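Local coordinates for beta-galactosidase (Geobacillus stearothermophilus, PDB 4OIF), which probably hydrolyses terminal non-reducing beta-D-galactose residues of beta-D-galactosides, as a zinc-containing, trimeric member of glycosyl hydrolase family 42, at residues 168-171 with 172-176; 201-204 with 205-208. All blocks are in the same frame, centred on the assembly; numbering follows the deposited sequence.

Overall arrangement
Both contacts are local and lie in series along one chain: contact 1 is complete before contact 2 begins, and neither encloses nor crosses the other. C123, the first zinc ligand, precedes strand 150-154 of the TIM barrel; after that strand come C163 and C165, then helix 166-179 with C168, which carries contact 1. Helix 184-191 comes next, and contact 2 forms a beta turn in the loop between it and helix 218-246. That loop returns to helix 166-179, bringing the two contact centres to about 10 Å from each other. There Q169 NE2 approaches S208 OG at 2.8 Å, probably as a hydrogen bond, which ties the zinc-bearing helix to the loop facing a neighbouring subunit.

Contact 1 of 2, residues 168-171 with 172-176; sequences CQEA and FREWL. With ZN (zinc ion), chain D.
Four consecutive i to i+4 backbone hydrogen bonds join 168-171 to 172-176 within helix 166-179, from F172 N to C168 O through W175 N to A171 O, each 2.9 Å long. On one side of this turn R173 doubles back over the preceding residues. Its chain is extended from CG to NE (chi2 178°), which carries the guanidinium back past Q169, whose carbonyl oxygen lies over one of its faces. NH1 meets E170 OE2 at 3.0 Å in a salt bridge, but the hydrogen bond in it is weak: the N-H...O angle is 131°, and the carboxylate and guanidinium planes are turned 43° apart. R173 NE also makes a weak bond to I206 O. The other carboxylate oxygen, E170 OE1, comes within 4.1 Å of E174 OE2; K177 forms a salt bridge with E174 and probably offsets this like-charge approach. F172 and W175 leave the turn with CG anti to N; on helix 218-246 the F172 ring meets W224 edge-to-face and also touches F227, and W175 meets F227 edge-to-face, its NE1 bonding to D230. Q169 NE2 donates to the carbonyl oxygen of H164. At the start of the segment, C168 SG binds the zinc ion at 2.2 Å. C123, C163 and C165 complete this four-cysteine site, in which C165 and C168 form a CxxC pair with its second cysteine in the helix's first turn.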
ATOM      1  N   CYS A 168       4.847  10.270 -29.124  1.00  7.81           N
ATOM      2  CA  CYS A 168       3.499   9.849 -28.793  1.00  9.38           C
ATOM      3  C   CYS A 168       2.567  11.026 -28.478  1.00 11.40           C
ATOM      4  O   CYS A 168       1.372  10.954 -28.768  1.00 11.34           O
ATOM      5  CB  CYS A 168       3.542   8.862 -27.619  1.00 10.51           C
ATOM      6  SG  CYS A 168       4.269   7.223 -28.058  1.00  9.68           S
ATOM      7  N   GLN A 169       3.096  12.092 -27.882  1.00  8.08           N
ATOM      8  CA  GLN A 169       2.285  13.273 -27.596  1.00  9.61           C
ATOM      9  C   GLN A 169       1.834  13.886 -28.908  1.00 17.35           C
ATOM     10  O   GLN A 169       0.656  14.275 -29.072  1.00  8.54           O
ATOM     11  CB  GLN A 169       3.066  14.311 -26.777  1.00 10.15           C
ATOM     12  CG  GLN A 169       3.552  13.815 -25.415  1.00  6.92           C
ATOM     13  CD  GLN A 169       2.425  13.546 -24.452  1.00  7.75           C
ATOM     14  OE1 GLN A 169       1.358  14.148 -24.545  1.00  9.17           O
ATOM     15  NE2 GLN A 169       2.651  12.633 -23.514  1.00  8.66           N
ATOM     16  N   GLU A 170       2.777  13.979 -29.847  1.00  9.35           N
ATOM     17  CA  GLU A 170       2.434  14.552 -31.136  1.00 10.87           C
ATOM     18  C   GLU A 170       1.434  13.669 -31.874  1.00 10.17           C
ATOM     19  O   GLU A 170       0.454  14.173 -32.439  1.00  7.01           O
ATOM     20  CB  GLU A 170       3.683  14.796 -31.979  1.00  9.94           C
ATOM     21  CG  GLU A 170       4.155  16.250 -31.919  1.00 36.23           C
ATOM     22  CD  GLU A 170       3.029  17.251 -32.229  1.00 66.48           C
ATOM     23  OE1 GLU A 170       2.207  16.974 -33.140  1.00 64.38           O
ATOM     24  OE2 GLU A 170       2.956  18.311 -31.561  1.00 47.76           O
ATOM     25  N   ALA A 171       1.652  12.356 -31.829  1.00 13.01           N
ATOM     26  CA  ALA A 171       0.727  11.423 -32.477  1.00 16.35           C
ATOM     27  C   ALA A 171      -0.694  11.477 -31.871  1.00 11.88           C
ATOM     28  O   ALA A 171      -1.693  11.357 -32.591  1.00  7.83           O
ATOM     29  CB  ALA A 171       1.287   9.997 -32.411  1.00  8.39           C
ATOM     30  N   PHE A 172      -0.767  11.655 -30.554  1.00  7.49           N
ATOM     31  CA  PHE A 172      -2.034  11.822 -29.839  1.00  6.39           C
ATOM     32  C   PHE A 172      -2.729  13.107 -30.274  1.00  6.45           C
ATOM     33  O   PHE A 172      -3.936  13.126 -30.497  1.00  7.40           O
ATOM     34  CB  PHE A 172      -1.797  11.830 -28.320  1.00  9.52           C
ATOM     35  CG  PHE A 172      -3.054  11.944 -27.501  1.00  7.19           C
ATOM     36  CD1 PHE A 172      -4.146  11.114 -27.753  1.00  4.00           C
ATOM     37  CD2 PHE A 172      -3.131  12.856 -26.453  1.00  3.47           C
ATOM     38  CE1 PHE A 172      -5.304  11.210 -26.985  1.00  7.73           C
ATOM     39  CE2 PHE A 172      -4.275  12.959 -25.679  1.00  3.51           C
ATOM     40  CZ  PHE A 172      -5.375  12.136 -25.944  1.00  3.75           C
ATOM     41  N   ARG A 173      -1.955  14.183 -30.410  1.00 13.68           N
ATOM     42  CA  ARG A 173      -2.501  15.436 -30.922  1.00  9.71           C
ATOM     43  C   ARG A 173      -3.065  15.289 -32.332  1.00 13.07           C
ATOM     44  O   ARG A 173      -4.165  15.778 -32.611  1.00 12.87           O
ATOM     45  CB  ARG A 173      -1.450  16.528 -30.894  1.00  7.25           C
ATOM     46  CG  ARG A 173      -1.347  17.193 -29.552  1.00  6.01           C
ATOM     47  CD  ARG A 173      -0.271  18.254 -29.527  1.00  9.28           C
ATOM     48  NE  ARG A 173       0.244  18.373 -28.176  1.00 10.26           N
ATOM     49  CZ  ARG A 173       1.466  18.009 -27.816  1.00 13.54           C
ATOM     50  NH1 ARG A 173       2.318  17.553 -28.726  1.00 19.80           N
ATOM     51  NH2 ARG A 173       1.842  18.128 -26.550  1.00 14.83           N
ATOM     52  N   GLU A 174      -2.332  14.611 -33.213  1.00  7.50           N
ATOM     53  CA  GLU A 174      -2.825  14.409 -34.578  1.00 11.97           C
ATOM     54  C   GLU A 174      -4.080  13.541 -34.589  1.00 12.70           C
ATOM     55  O   GLU A 174      -5.028  13.790 -35.353  1.00 14.50           O
ATOM     56  CB  GLU A 174      -1.737  13.797 -35.462  1.00 11.68           C
ATOM     57  CG  GLU A 174      -0.603  14.774 -35.772  1.00 21.57           C
ATOM     58  CD  GLU A 174      -1.116  16.060 -36.413  1.00 39.06           C
ATOM     59  OE1 GLU A 174      -1.903  15.952 -37.388  1.00 20.35           O
ATOM     60  OE2 GLU A 174      -0.754  17.167 -35.930  1.00 23.97           O
ATOM     61  N   TRP A 175      -4.088  12.544 -33.708  1.00 10.17           N
ATOM     62  CA  TRP A 175      -5.241  11.672 -33.525  1.00  8.50           C
ATOM     63  C   TRP A 175      -6.468  12.479 -33.104  1.00  9.82           C
ATOM     64  O   TRP A 175      -7.571  12.274 -33.613  1.00  9.42           O
ATOM     65  CB  TRP A 175      -4.915  10.602 -32.484  1.00  6.58           C
ATOM     66  CG  TRP A 175      -5.963   9.549 -32.281  1.00 12.90           C
ATOM     67  CD1 TRP A 175      -6.056   8.345 -32.932  1.00  9.48           C
ATOM     68  CD2 TRP A 175      -7.048   9.577 -31.335  1.00  8.57           C
ATOM     69  NE1 TRP A 175      -7.127   7.632 -32.447  1.00  9.95           N
ATOM     70  CE2 TRP A 175      -7.755   8.366 -31.473  1.00  5.75           C
ATOM     71  CE3 TRP A 175      -7.493  10.511 -30.393  1.00 10.85           C
ATOM     72  CZ2 TRP A 175      -8.881   8.068 -30.709  1.00  8.92           C
ATOM     73  CZ3 TRP A 175      -8.611  10.211 -29.630  1.00  7.88           C
ATOM     74  CH2 TRP A 175      -9.296   9.000 -29.797  1.00 11.54           C
ATOM     75  N   LEU A 176      -6.259  13.416 -32.187  1.00  7.42           N
ATOM     76  CA  LEU A 176      -7.354  14.217 -31.665  1.00  7.11           C
ATOM     77  C   LEU A 176      -7.854  15.193 -32.729  1.00 10.55           C
ATOM     78  O   LEU A 176      -9.058  15.456 -32.823  1.00  8.77           O
ATOM     79  CB  LEU A 176      -6.920  14.961 -30.393  1.00  5.38           C
ATOM     80  CG  LEU A 176      -6.883  14.155 -29.080  1.00  7.53           C
ATOM     81  CD1 LEU A 176      -6.249  14.981 -27.983  1.00  9.29           C
ATOM     82  CD2 LEU A 176      -8.272  13.684 -28.644  1.00  3.21           C
TER
HETATM   83 ZN    ZN D 701       6.385   6.963 -27.413  1.00 13.00          ZN

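Contact 2 of 2, residues 201-204 with 205-208; sequences TDWS and QIES
The side-chain amide of Q205 reaches back to T201 and grips it at two points. OE1 accepts from T201 N at 2.8 Å, with an N-H...O angle of 154°, while NE2 donates to T201 OG1 at 3.2 Å, the hydroxyl oxygen lying in the amide plane. A weak third bond runs from D202 N to the same OE1. The two stronger bonds fix the rotation of the amide, with OE1 toward the T201 nitrogen and NE2 toward its hydroxyl. Q205 reaches this position because its chain runs extended beyond CG (chi2 156°), its CB and CG passing close by the carbonyl oxygen of D202.

That carbonyl takes the backbone bond from Q205 N at 2.9 Å, closing a type I beta turn over D202-Q205. The D202 side chain braces the same turn: OD1 accepts from S204 N at 2.9 Å, the bond that defines an Asx turn, and from S204 OG at 2.7 Å. The two donors approach OD1 from opposite faces of the carboxylate plane, the backbone N-H on its anti side. S204 OG also bonds to Q99 of a neighbouring subunit, whose P60 packs on T201, so the turn takes part in the trimer interface.

One residue further on, I206 N bonds at 3.3 Å to W203 O. The two side chains lie alongside each other and point the same way, I206 CD1 resting 3.8 Å from CE3 of the indole. Both settle on L184 and L187 of helix 184-191 and on L176 of helix 166-179.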
ATOM      1  N   THR A 201      -6.697  26.308 -25.513  1.00  8.92           N
ATOM      2  CA  THR A 201      -6.775  27.348 -26.531  1.00  8.33           C
ATOM      3  C   THR A 201      -5.769  27.121 -27.658  1.00 10.85           C
ATOM      4  O   THR A 201      -5.677  27.919 -28.587  1.00 18.09           O
ATOM      5  CB  THR A 201      -6.580  28.751 -25.914  1.00  7.71           C
ATOM      6  OG1 THR A 201      -5.498  28.729 -24.974  1.00  5.97           O
ATOM      7  CG2 THR A 201      -7.849  29.184 -25.199  1.00  3.50           C
ATOM      8  N   ASP A 202      -5.031  26.020 -27.587  1.00 11.60           N
ATOM      9  CA  ASP A 202      -4.150  25.616 -28.682  1.00  9.52           C
ATOM     10  C   ASP A 202      -3.860  24.132 -28.554  1.00 13.77           C
ATOM     11  O   ASP A 202      -3.631  23.642 -27.444  1.00 19.77           O
ATOM     12  CB  ASP A 202      -2.837  26.413 -28.673  1.00 11.38           C
ATOM     13  CG  ASP A 202      -2.018  26.219 -29.949  1.00 24.67           C
ATOM     14  OD1 ASP A 202      -1.228  25.248 -30.043  1.00 21.42           O
ATOM     15  OD2 ASP A 202      -2.171  27.052 -30.865  1.00 28.40           O
ATOM     16  N   TRP A 203      -3.857  23.427 -29.682  1.00  9.11           N
ATOM     17  CA  TRP A 203      -3.602  21.988 -29.705  1.00  6.17           C
ATOM     18  C   TRP A 203      -2.287  21.584 -29.038  1.00  8.60           C
ATOM     19  O   TRP A 203      -2.168  20.483 -28.520  1.00 12.83           O
ATOM     20  CB  TRP A 203      -3.600  21.472 -31.142  1.00  8.37           C
ATOM     21  CG  TRP A 203      -4.920  21.551 -31.806  1.00 13.62           C
ATOM     22  CD1 TRP A 203      -5.347  22.519 -32.669  1.00  8.15           C
ATOM     23  CD2 TRP A 203      -6.007  20.630 -31.662  1.00 11.19           C
ATOM     24  NE1 TRP A 203      -6.631  22.251 -33.080  1.00 12.75           N
ATOM     25  CE2 TRP A 203      -7.061  21.100 -32.478  1.00 11.61           C
ATOM     26  CE3 TRP A 203      -6.194  19.456 -30.928  1.00  9.26           C
ATOM     27  CZ2 TRP A 203      -8.283  20.436 -32.578  1.00 15.74           C
ATOM     28  CZ3 TRP A 203      -7.415  18.795 -31.027  1.00 12.03           C
ATOM     29  CH2 TRP A 203      -8.439  19.287 -31.846  1.00 11.33           C
ATOM     30  N   SER A 204      -1.301  22.473 -29.058  1.00 10.85           N
ATOM     31  CA  SER A 204      -0.022  22.194 -28.424  1.00 10.44           C
ATOM     32  C   SER A 204      -0.129  22.068 -26.906  1.00  9.84           C
ATOM     33  O   SER A 204       0.788  21.569 -26.263  1.00 18.38           O
ATOM     34  CB  SER A 204       0.987  23.289 -28.765  1.00 11.62           C
ATOM     35  OG  SER A 204       0.587  24.529 -28.213  1.00 13.43           O
ATOM     36  N   GLN A 205      -1.234  22.529 -26.331  1.00  7.91           N
ATOM     37  CA  GLN A 205      -1.386  22.474 -24.880  1.00 13.10           C
ATOM     38  C   GLN A 205      -1.823  21.099 -24.415  1.00 10.59           C
ATOM     39  O   GLN A 205      -1.518  20.691 -23.307  1.00 15.89           O
ATOM     40  CB  GLN A 205      -2.388  23.521 -24.393  1.00  7.07           C
ATOM     41  CG  GLN A 205      -1.895  24.958 -24.473  1.00  5.19           C
ATOM     42  CD  GLN A 205      -3.042  25.934 -24.554  1.00 11.59           C
ATOM     43  OE1 GLN A 205      -4.206  25.542 -24.461  1.00 12.34           O
ATOM     44  NE2 GLN A 205      -2.729  27.209 -24.739  1.00  6.27           N
ATOM     45  N   ILE A 206      -2.532  20.378 -25.268  1.00  9.69           N
ATOM     46  CA  ILE A 206      -3.048  19.074 -24.888  1.00 11.72           C
ATOM     47  C   ILE A 206      -1.950  18.013 -24.784  1.00 10.78           C
ATOM     48  O   ILE A 206      -1.246  17.747 -25.748  1.00 12.23           O
ATOM     49  CB  ILE A 206      -4.106  18.598 -25.890  1.00  6.17           C
ATOM     50  CG1 ILE A 206      -5.249  19.616 -25.944  1.00 11.09           C
ATOM     51  CG2 ILE A 206      -4.592  17.205 -25.510  1.00  7.29           C
ATOM     52  CD1 ILE A 206      -6.215  19.427 -27.102  1.00 11.88           C
ATOM     53  N   GLU A 207      -1.781  17.431 -23.604  1.00  9.58           N
ATOM     54  CA  GLU A 207      -0.869  16.307 -23.443  0.53 10.35           C
ATOM     55  C   GLU A 207      -1.615  15.136 -22.816  1.00  7.71           C
ATOM     56  O   GLU A 207      -2.712  15.305 -22.283  1.00  9.75           O
ATOM     57  CB  GLU A 207       0.370  16.699 -22.610  0.53  7.66           C
ATOM     58  CG  GLU A 207       0.153  17.799 -21.563  0.53 10.82           C
ATOM     59  CD  GLU A 207       1.452  18.512 -21.151  0.53  8.95           C
ATOM     60  OE1 GLU A 207       1.499  19.097 -20.046  0.53  3.11           O
ATOM     61  OE2 GLU A 207       2.420  18.501 -21.940  0.53  6.86           O
ATOM     62  N   SER A 208      -1.023  13.954 -22.894  1.00 10.79           N
ATOM     63  CA  SER A 208      -1.623  12.761 -22.305  1.00 10.85           C
ATOM     64  C   SER A 208      -1.801  12.946 -20.799  1.00  9.33           C
ATOM     65  O   SER A 208      -1.073  13.719 -20.177  1.00  7.81           O
ATOM     66  CB  SER A 208      -0.758  11.544 -22.581  1.00  7.29           C
ATOM     67  OG  SER A 208       0.497  11.702 -21.950  1.00  8.99           O
TER